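Local coordinates for glutathione S-transferase (Lodderomyces elongisporus, PDB 4IVF) that binds two molecules of glutathione per subunit and, as a member of the glutathione S-transferase superfamily, probably conjugates or reduces substrates with it, at the interface of chains A and B. Numbering follows the deposited sequence. Chains: chain A/B, Putative uncharacterized protein.

Contact 1: the interface of chains A and B. Residues chain A 124, 128, 138, 142-143; chain B 124, 127-128, 143.
The guanidinium of A:Arg142 lies flat over the imidazole of B:His127, the two planes only 12° apart, with NH1 3.2 Å from the ring centroid in a cation-pi contact. At the edge of the same imidazole, the phenol of A:Tyr138 arrives tip to tip, and its OH meets NE2 of B:His127 at 2.7 Å, a hydrogen bond that either group could donate. One ring is thus held by face and by edge. The A:Tyr143 ring has the aliphatic CG of A:Arg142 over one face and CB of A:Gln124 toward the rim of the other, while its edge meets B:Gln124.

The amide oxygen OE1 of B:Gln124 accepts from several donors. A:Arg142 reaches OE1 of B:Gln124 side-on, NE at 3.3 Å and NH2 at 3.0 Å, with that oxygen in the guanidinium plane; CG anti to the backbone N (chi1 168°) and an extended chain carry the group this far. The phenol OH of A:Tyr143 also donates to OE1 of B:Gln124, at 2.7 Å. These contacts join helix 102-131 of one subunit to helix 137-160 of the other beside the second glutathione site, whose pocket His127 lines and whose ligand Arg142 can bind, so the partner subunit may help shape it. In the symmetry-related pair, OH of B:Tyr143 donates to OE1 of A:Gln124 at 2.7 Å, standing above the carbonyl plane by 39°.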
loop_
_atom_site.group_PDB
_atom_site.type_symbol
_atom_site.label_atom_id
_atom_site.label_comp_id
_atom_site.label_asym_id
_atom_site.label_seq_id
_atom_site.Cartn_x
_atom_site.Cartn_y
_atom_site.Cartn_z
ATOM N N GLN A 124 -7.595 7.055 10.294
ATOM C CA GLN A 124 -9.017 7.370 10.409
ATOM C C GLN A 124 -9.427 7.420 11.863
ATOM O O GLN A 124 -10.178 8.304 12.275
ATOM C CB GLN A 124 -9.878 6.342 9.679
ATOM C CG GLN A 124 -9.559 6.214 8.214
ATOM C CD GLN A 124 -9.312 7.550 7.568
ATOM O OE1 GLN A 124 -10.113 8.479 7.705
ATOM N NE2 GLN A 124 -8.195 7.661 6.861
ATOM N N PHE A 128 -11.293 10.659 13.689
ATOM C CA PHE A 128 -12.540 10.698 14.442
ATOM C C PHE A 128 -12.332 11.003 15.908
ATOM O O PHE A 128 -13.192 11.584 16.538
ATOM C CB PHE A 128 -13.344 9.423 14.263
ATOM C CG PHE A 128 -14.009 9.332 12.938
ATOM C CD1 PHE A 128 -15.278 9.863 12.751
ATOM C CD2 PHE A 128 -13.364 8.734 11.869
ATOM C CE1 PHE A 128 -15.894 9.789 11.522
ATOM C CE2 PHE A 128 -13.976 8.651 10.638
ATOM C CZ PHE A 128 -15.252 9.181 10.465
ATOM N N TYR A 138 -20.005 6.140 15.706
ATOM C CA TYR A 138 -19.911 5.077 14.726
ATOM C C TYR A 138 -18.502 4.998 14.148
ATOM O O TYR A 138 -17.925 3.913 14.058
ATOM C CB TYR A 138 -20.949 5.248 13.615
ATOM C CG TYR A 138 -20.956 4.081 12.655
ATOM C CD1 TYR A 138 -20.072 4.041 11.573
ATOM C CD2 TYR A 138 -21.830 3.007 12.835
ATOM C CE1 TYR A 138 -20.059 2.966 10.688
ATOM C CE2 TYR A 138 -21.828 1.923 11.952
ATOM C CZ TYR A 138 -20.935 1.913 10.878
ATOM O OH TYR A 138 -20.910 0.860 9.987
ATOM N N ARG A 142 -15.768 2.191 14.735
ATOM C CA ARG A 142 -15.319 1.399 13.588
ATOM C C ARG A 142 -13.790 1.360 13.442
ATOM O O ARG A 142 -13.212 0.304 13.182
ATOM C CB ARG A 142 -15.974 1.891 12.291
ATOM C CG ARG A 142 -15.359 1.319 11.015
ATOM C CD ARG A 142 -16.132 1.755 9.772
ATOM N NE ARG A 142 -15.480 1.342 8.527
ATOM C CZ ARG A 142 -15.633 0.140 7.980
ATOM N NH1 ARG A 142 -16.405 -0.751 8.581
ATOM N NH2 ARG A 142 -15.009 -0.177 6.849
ATOM N N TYR A 143 -13.133 2.498 13.632
ATOM C CA TYR A 143 -11.695 2.573 13.366
ATOM C C TYR A 143 -10.805 2.208 14.566
ATOM O O TYR A 143 -9.716 1.668 14.390
ATOM C CB TYR A 143 -11.318 3.916 12.695
ATOM C CG TYR A 143 -12.054 4.065 11.385
ATOM C CD1 TYR A 143 -11.686 3.312 10.277
ATOM C CD2 TYR A 143 -13.148 4.913 11.265
ATOM C CE1 TYR A 143 -12.377 3.408 9.088
ATOM C CE2 TYR A 143 -13.854 5.013 10.074
ATOM C CZ TYR A 143 -13.465 4.251 8.997
ATOM O OH TYR A 143 -14.144 4.339 7.808
ATOM N N GLN B 124 -13.910 2.812 2.116
ATOM C CA GLN B 124 -14.647 3.384 3.243
ATOM C C GLN B 124 -15.940 3.999 2.758
ATOM O O GLN B 124 -16.987 3.842 3.386
ATOM C CB GLN B 124 -13.839 4.436 3.993
ATOM C CG GLN B 124 -12.571 3.918 4.619
ATOM C CD GLN B 124 -12.731 2.514 5.167
ATOM O OE1 GLN B 124 -13.492 2.285 6.113
ATOM N NE2 GLN B 124 -12.017 1.558 4.562
ATOM N N HIS B 127 -18.290 1.367 2.145
ATOM C CA HIS B 127 -18.855 0.912 3.408
ATOM C C HIS B 127 -19.981 1.823 3.898
ATOM O O HIS B 127 -21.033 1.345 4.286
ATOM C CB HIS B 127 -17.805 0.765 4.508
ATOM C CG HIS B 127 -18.409 0.557 5.860
ATOM N ND1 HIS B 127 -18.903 -0.663 6.271
ATOM C CD2 HIS B 127 -18.656 1.425 6.871
ATOM C CE1 HIS B 127 -19.406 -0.543 7.487
ATOM N NE2 HIS B 127 -19.261 0.710 7.878
ATOM N N PHE B 128 -19.764 3.134 3.870
ATOM C CA PHE B 128 -20.746 4.062 4.433
ATOM C C PHE B 128 -22.022 4.167 3.615
ATOM O O PHE B 128 -23.076 4.544 4.125
ATOM C CB PHE B 128 -20.127 5.433 4.712
ATOM C CG PHE B 128 -19.332 5.468 5.986
ATOM C CD1 PHE B 128 -19.966 5.659 7.208
ATOM C CD2 PHE B 128 -17.962 5.261 5.974
ATOM C CE1 PHE B 128 -19.249 5.670 8.389
ATOM C CE2 PHE B 128 -17.233 5.266 7.158
ATOM C CZ PHE B 128 -17.884 5.475 8.370
ATOM N N TYR B 143 -15.693 10.377 2.752
ATOM C CA TYR B 143 -15.033 9.427 1.859
ATOM C C TYR B 143 -15.361 9.577 0.371
ATOM O O TYR B 143 -14.519 9.320 -0.485
ATOM C CB TYR B 143 -15.207 7.991 2.382
ATOM C CG TYR B 143 -14.576 7.888 3.744
ATOM C CD1 TYR B 143 -13.205 8.018 3.888
ATOM C CD2 TYR B 143 -15.345 7.727 4.894
ATOM C CE1 TYR B 143 -12.603 7.964 5.125
ATOM C CE2 TYR B 143 -14.745 7.678 6.140
ATOM C CZ TYR B 143 -13.369 7.799 6.244
ATOM O OH TYR B 143 -12.739 7.760 7.464
#

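Contact 2: the interface of chains A and B. Residues chain A 53, 73-76, 80; chain B 105-106, 108-109.
Carboxylate oxygen OE1 of B:Glu109 is gripped from opposite faces of its plane, by the backbone N of A:Ser76 across the interface and by the ammonium NZ of B:Lys106 within its own chain. The hydrogen bond from the backbone N of A:Ser76 to OE1 of B:Glu109 is 3.1 Å long and nearly straight, 173° at the hydrogen, yet it approaches from above the carboxylate rather than within its plane. From NZ of B:Lys106 to OE1 of B:Glu109 is 2.8 Å, a salt bridge that may favour the ionised carboxylate. The lysine chain bends at chi2 and chi3, folding its tip back beside the glutamate, where NZ also donates to the carbonyl O of A:Val74 at 3.2 Å. B:Lys106 thus probably helps position B:Glu109 and binds the neighbouring strand itself.

B:Glu109 points across the interface with CG anti to the backbone N (chi1 168°) and an extended chain, running antiparallel to the side chain of A:Leu75, whose CD1 packs 3.4 Å from OE1 of B:Glu109. Nearer the helix, the methyl CB of A:Ala80 rests against CA of B:Glu109 at 3.7 Å. Strand 73-76 and helix 78-89 of the glutathione S-transferase N-terminal domain thus dock on helix 102-131 of the other subunit. The second carboxylate oxygen is tied through a water, which lies 3.0 Å from OE2 of B:Glu109 and 2.8 Å from the hydroxyl OG of A:Ser76.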
loop_
_atom_site.group_PDB
_atom_site.type_symbol
_atom_site.label_atom_id
_atom_site.label_comp_id
_atom_site.label_asym_id
_atom_site.label_seq_id
_atom_site.Cartn_x
_atom_site.Cartn_y
_atom_site.Cartn_z
ATOM N N ASN A 53 5.269 16.287 -5.778
ATOM C CA ASN A 53 4.398 15.182 -5.378
ATOM C C ASN A 53 2.944 15.546 -5.619
ATOM O O ASN A 53 2.358 16.267 -4.815
ATOM C CB ASN A 53 4.610 14.856 -3.890
ATOM C CG ASN A 53 3.657 13.777 -3.369
ATOM O OD1 ASN A 53 3.029 13.056 -4.133
ATOM N ND2 ASN A 53 3.562 13.668 -2.056
ATOM N N LEU A 73 16.395 11.850 -8.192
ATOM C CA LEU A 73 15.124 11.140 -8.139
ATOM C C LEU A 73 14.225 11.746 -7.059
ATOM O O LEU A 73 14.627 11.892 -5.907
ATOM C CB LEU A 73 15.347 9.649 -7.872
ATOM C CG LEU A 73 14.103 8.754 -7.859
ATOM C CD1 LEU A 73 13.496 8.648 -9.239
ATOM C CD2 LEU A 73 14.428 7.348 -7.306
ATOM N N VAL A 74 13.022 12.139 -7.453
ATOM C CA VAL A 74 12.008 12.575 -6.501
ATOM C C VAL A 74 11.031 11.421 -6.278
ATOM O O VAL A 74 10.499 10.859 -7.229
ATOM C CB VAL A 74 11.236 13.785 -7.039
ATOM C CG1 VAL A 74 10.124 14.199 -6.057
ATOM C CG2 VAL A 74 12.195 14.925 -7.326
ATOM N N LEU A 75 10.793 11.064 -5.026
ATOM C CA LEU A 75 9.996 9.878 -4.740
ATOM C C LEU A 75 9.078 10.091 -3.547
ATOM O O LEU A 75 9.515 10.583 -2.504
ATOM C CB LEU A 75 10.927 8.704 -4.454
ATOM C CG LEU A 75 10.326 7.333 -4.685
ATOM C CD1 LEU A 75 9.911 7.243 -6.144
ATOM C CD2 LEU A 75 11.348 6.259 -4.326
ATOM N N SER A 76 7.813 9.718 -3.695
ATOM C CA SER A 76 6.856 9.823 -2.585
ATOM C C SER A 76 6.260 8.448 -2.244
ATOM O O SER A 76 6.600 7.465 -2.903
ATOM C CB SER A 76 5.750 10.836 -2.911
ATOM O OG SER A 76 6.275 12.155 -3.016
ATOM N N ALA A 80 7.075 3.175 -1.127
ATOM C CA ALA A 80 8.032 3.197 -2.227
ATOM C C ALA A 80 9.403 3.701 -1.774
ATOM O O ALA A 80 10.432 3.150 -2.151
ATOM C CB ALA A 80 7.503 4.043 -3.376
ATOM N N TYR B 105 10.776 2.757 -10.091
ATOM C CA TYR B 105 10.367 3.387 -8.842
ATOM C C TYR B 105 9.106 4.270 -8.911
ATOM O O TYR B 105 8.300 4.264 -7.980
ATOM C CB TYR B 105 11.559 4.093 -8.182
ATOM C CG TYR B 105 12.554 3.077 -7.686
ATOM C CD1 TYR B 105 12.262 2.270 -6.585
ATOM C CD2 TYR B 105 13.757 2.868 -8.352
ATOM C CE1 TYR B 105 13.172 1.308 -6.134
ATOM C CE2 TYR B 105 14.671 1.912 -7.914
ATOM C CZ TYR B 105 14.371 1.136 -6.810
ATOM O OH TYR B 105 15.277 0.187 -6.393
ATOM N N LYS B 106 8.920 5.017 -9.995
ATOM C CA LYS B 106 7.677 5.771 -10.129
ATOM C C LYS B 106 6.473 4.813 -10.207
ATOM O O LYS B 106 5.420 5.127 -9.691
ATOM C CB LYS B 106 7.674 6.708 -11.350
ATOM C CG LYS B 106 8.737 7.821 -11.339
ATOM C CD LYS B 106 8.772 8.646 -10.053
ATOM C CE LYS B 106 7.515 9.463 -9.823
ATOM N NZ LYS B 106 7.692 10.451 -8.696
ATOM N N LEU B 108 6.289 1.995 -8.743
ATOM C CA LEU B 108 6.145 1.580 -7.359
ATOM C C LEU B 108 5.436 2.665 -6.537
ATOM O O LEU B 108 4.533 2.371 -5.749
ATOM C CB LEU B 108 7.517 1.250 -6.767
ATOM C CG LEU B 108 7.524 0.271 -5.598
ATOM C CD1 LEU B 108 6.960 -1.074 -6.044
ATOM C CD2 LEU B 108 8.939 0.117 -5.037
ATOM N N GLU B 109 5.836 3.919 -6.728
ATOM C CA GLU B 109 5.177 5.015 -6.029
ATOM C C GLU B 109 3.673 5.098 -6.331
ATOM O O GLU B 109 2.871 5.362 -5.447
ATOM C CB GLU B 109 5.851 6.347 -6.355
ATOM C CG GLU B 109 5.049 7.559 -5.901
ATOM C CD GLU B 109 5.725 8.867 -6.258
ATOM O OE1 GLU B 109 6.944 8.843 -6.537
ATOM O OE2 GLU B 109 5.043 9.915 -6.251
HETATM O O HOH W 1 6.762 12.275 -5.790
#

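Contact 3: the interface of chains A and B. Residues chain A 109, 153, 156-157, 160; chain B 50, 53-55.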
loop_
_atom_site.group_PDB
_atom_site.type_symbol
_atom_site.label_atom_id
_atom_site.label_comp_id
_atom_site.label_asym_id
_atom_site.label_seq_id
_atom_site.Cartn_x
_atom_site.Cartn_y
_atom_site.Cartn_z
ATOM N N GLU A 109 4.989 -8.144 1.457
ATOM C CA GLU A 109 3.635 -8.414 1.925
ATOM C C GLU A 109 3.285 -7.603 3.180
ATOM O O GLU A 109 2.281 -6.906 3.214
ATOM C CB GLU A 109 3.409 -9.911 2.176
ATOM C CG GLU A 109 2.013 -10.205 2.777
ATOM C CD GLU A 109 1.679 -11.678 2.848
ATOM O OE1 GLU A 109 2.143 -12.441 1.972
ATOM O OE2 GLU A 109 0.954 -12.078 3.787
ATOM N N VAL A 153 -3.271 -8.870 13.995
ATOM C CA VAL A 153 -2.730 -9.609 12.863
ATOM C C VAL A 153 -1.203 -9.582 12.914
ATOM O O VAL A 153 -0.548 -10.608 12.695
ATOM C CB VAL A 153 -3.254 -9.068 11.515
ATOM C CG1 VAL A 153 -2.523 -9.713 10.347
ATOM C CG2 VAL A 153 -4.744 -9.311 11.412
ATOM N N ASP A 156 0.083 -11.915 15.364
ATOM C CA ASP A 156 0.049 -13.265 14.833
ATOM C C ASP A 156 1.256 -13.506 13.921
ATOM O O ASP A 156 1.922 -14.535 14.013
ATOM C CB ASP A 156 -1.275 -13.537 14.104
ATOM C CG ASP A 156 -1.354 -14.948 13.536
ATOM O OD1 ASP A 156 -0.536 -15.797 13.933
ATOM O OD2 ASP A 156 -2.238 -15.222 12.699
ATOM N N ILE A 157 1.526 -12.552 13.039
ATOM C CA ILE A 157 2.670 -12.648 12.143
ATOM C C ILE A 157 3.961 -12.900 12.939
ATOM O O ILE A 157 4.728 -13.795 12.614
ATOM C CB ILE A 157 2.776 -11.377 11.252
ATOM C CG1 ILE A 157 1.607 -11.346 10.252
ATOM C CG2 ILE A 157 4.137 -11.308 10.550
ATOM C CD1 ILE A 157 1.458 -10.045 9.481
ATOM N N ARG A 160 4.386 -16.336 14.252
ATOM C CA ARG A 160 4.769 -17.321 13.255
ATOM C C ARG A 160 6.289 -17.410 13.047
ATOM O O ARG A 160 6.791 -18.400 12.515
ATOM C CB ARG A 160 4.031 -17.046 11.948
ATOM C CG ARG A 160 2.535 -17.002 12.170
ATOM C CD ARG A 160 1.747 -17.280 10.932
ATOM N NE ARG A 160 0.334 -17.012 11.169
ATOM C CZ ARG A 160 -0.636 -17.268 10.299
ATOM N NH1 ARG A 160 -0.358 -17.819 9.126
ATOM N NH2 ARG A 160 -1.887 -16.980 10.613
ATOM N N VAL B 50 -6.798 -18.276 7.259
ATOM C CA VAL B 50 -6.044 -17.382 8.111
ATOM C C VAL B 50 -4.636 -17.929 8.376
ATOM O O VAL B 50 -3.700 -17.157 8.580
ATOM C CB VAL B 50 -6.838 -17.088 9.405
ATOM C CG1 VAL B 50 -5.978 -16.401 10.467
ATOM C CG2 VAL B 50 -8.051 -16.242 9.070
ATOM N N ASN B 53 -3.043 -16.798 5.218
ATOM C CA ASN B 53 -3.018 -15.356 5.237
ATOM C C ASN B 53 -3.600 -14.818 6.534
ATOM O O ASN B 53 -4.817 -14.699 6.666
ATOM C CB ASN B 53 -3.801 -14.807 4.044
ATOM C CG ASN B 53 -3.923 -13.295 4.077
ATOM O OD1 ASN B 53 -3.218 -12.617 4.831
ATOM N ND2 ASN B 53 -4.819 -12.759 3.258
ATOM N N PRO B 54 -2.724 -14.449 7.477
ATOM C CA PRO B 54 -3.073 -13.965 8.819
ATOM C C PRO B 54 -4.098 -12.833 8.796
ATOM O O PRO B 54 -4.893 -12.702 9.723
ATOM C CB PRO B 54 -1.740 -13.431 9.354
ATOM C CG PRO B 54 -0.703 -14.134 8.564
ATOM C CD PRO B 54 -1.282 -14.315 7.204
ATOM N N ASN B 55 -4.071 -12.015 7.753
ATOM C CA ASN B 55 -5.000 -10.892 7.646
ATOM C C ASN B 55 -6.453 -11.329 7.377
ATOM O O ASN B 55 -7.391 -10.586 7.647
ATOM C CB ASN B 55 -4.517 -9.913 6.563
ATOM C CG ASN B 55 -5.249 -8.588 6.599
ATOM O OD1 ASN B 55 -5.668 -8.121 7.656
ATOM N ND2 ASN B 55 -5.401 -7.971 5.437
HETATM O O HOH W 2 -4.199 -13.036 12.415
#
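Apolar packing centres on B:Pro54, whose ring wedges against the side chains of helix 137-160 in chain A. Its CG sits over the centre of one face of the A:Arg160 guanidinium, 3.6 Å from CZ. A:Ile157 crosses the proline at about a right angle, with CG1 4.0 Å from CG, and A:Val153 packs CG1 against CB of B:Pro54 at 3.9 Å.

The charged contacts start within chain A. A:Arg160, with CG anti to the carbonyl carbon (chi1 -55°) and its chain extended to NE, holds A:Asp156 side-on: NE donates to OD1 at 3.1 Å in a nearly straight bond (178° at the hydrogen), and NH2 forms a salt bridge with OD2. This clamp fixes the guanidinium's rotation and directs NH2 over the interface, where it donates to the backbone O of B:Val50 at 2.7 Å, from 37° above the carbonyl plane.

A water bridges OD2 of A:Asp156 (3.0 Å) and the carbonyl O of B:Pro54 (2.8 Å). Within chain B, OD1 of B:Asn53 accepts from the backbone N of B:Asn55, which probably helps shape the turn around the proline. The site joins the C-terminal part of helix 137-160 in one subunit to the end of helix 47-52 and the loop after it in the other.

Contacts 1 and 2 are about 28 Å apart between the centres of their C-alpha atoms, contacts 2 and 3 also about 28 Å, and contacts 1 and 3 about 23 Å. Helix 102-131 contributes to all three, and helix 137-160 to contacts 1 and 3. Contact 1 pairs these C-terminal helices with each other, whereas contacts 2 and 3 set them against N-terminal elements of the partner. A:Asn53 and B:Glu109 of contact 2 recur as B:Asn53 and A:Glu109 in contact 3. With each patch repeated by the two-fold axis, the assembly, like the dimers usual for cytosolic glutathione transferases, is fastened at well-separated points, probably fixing the subunits' relative orientation.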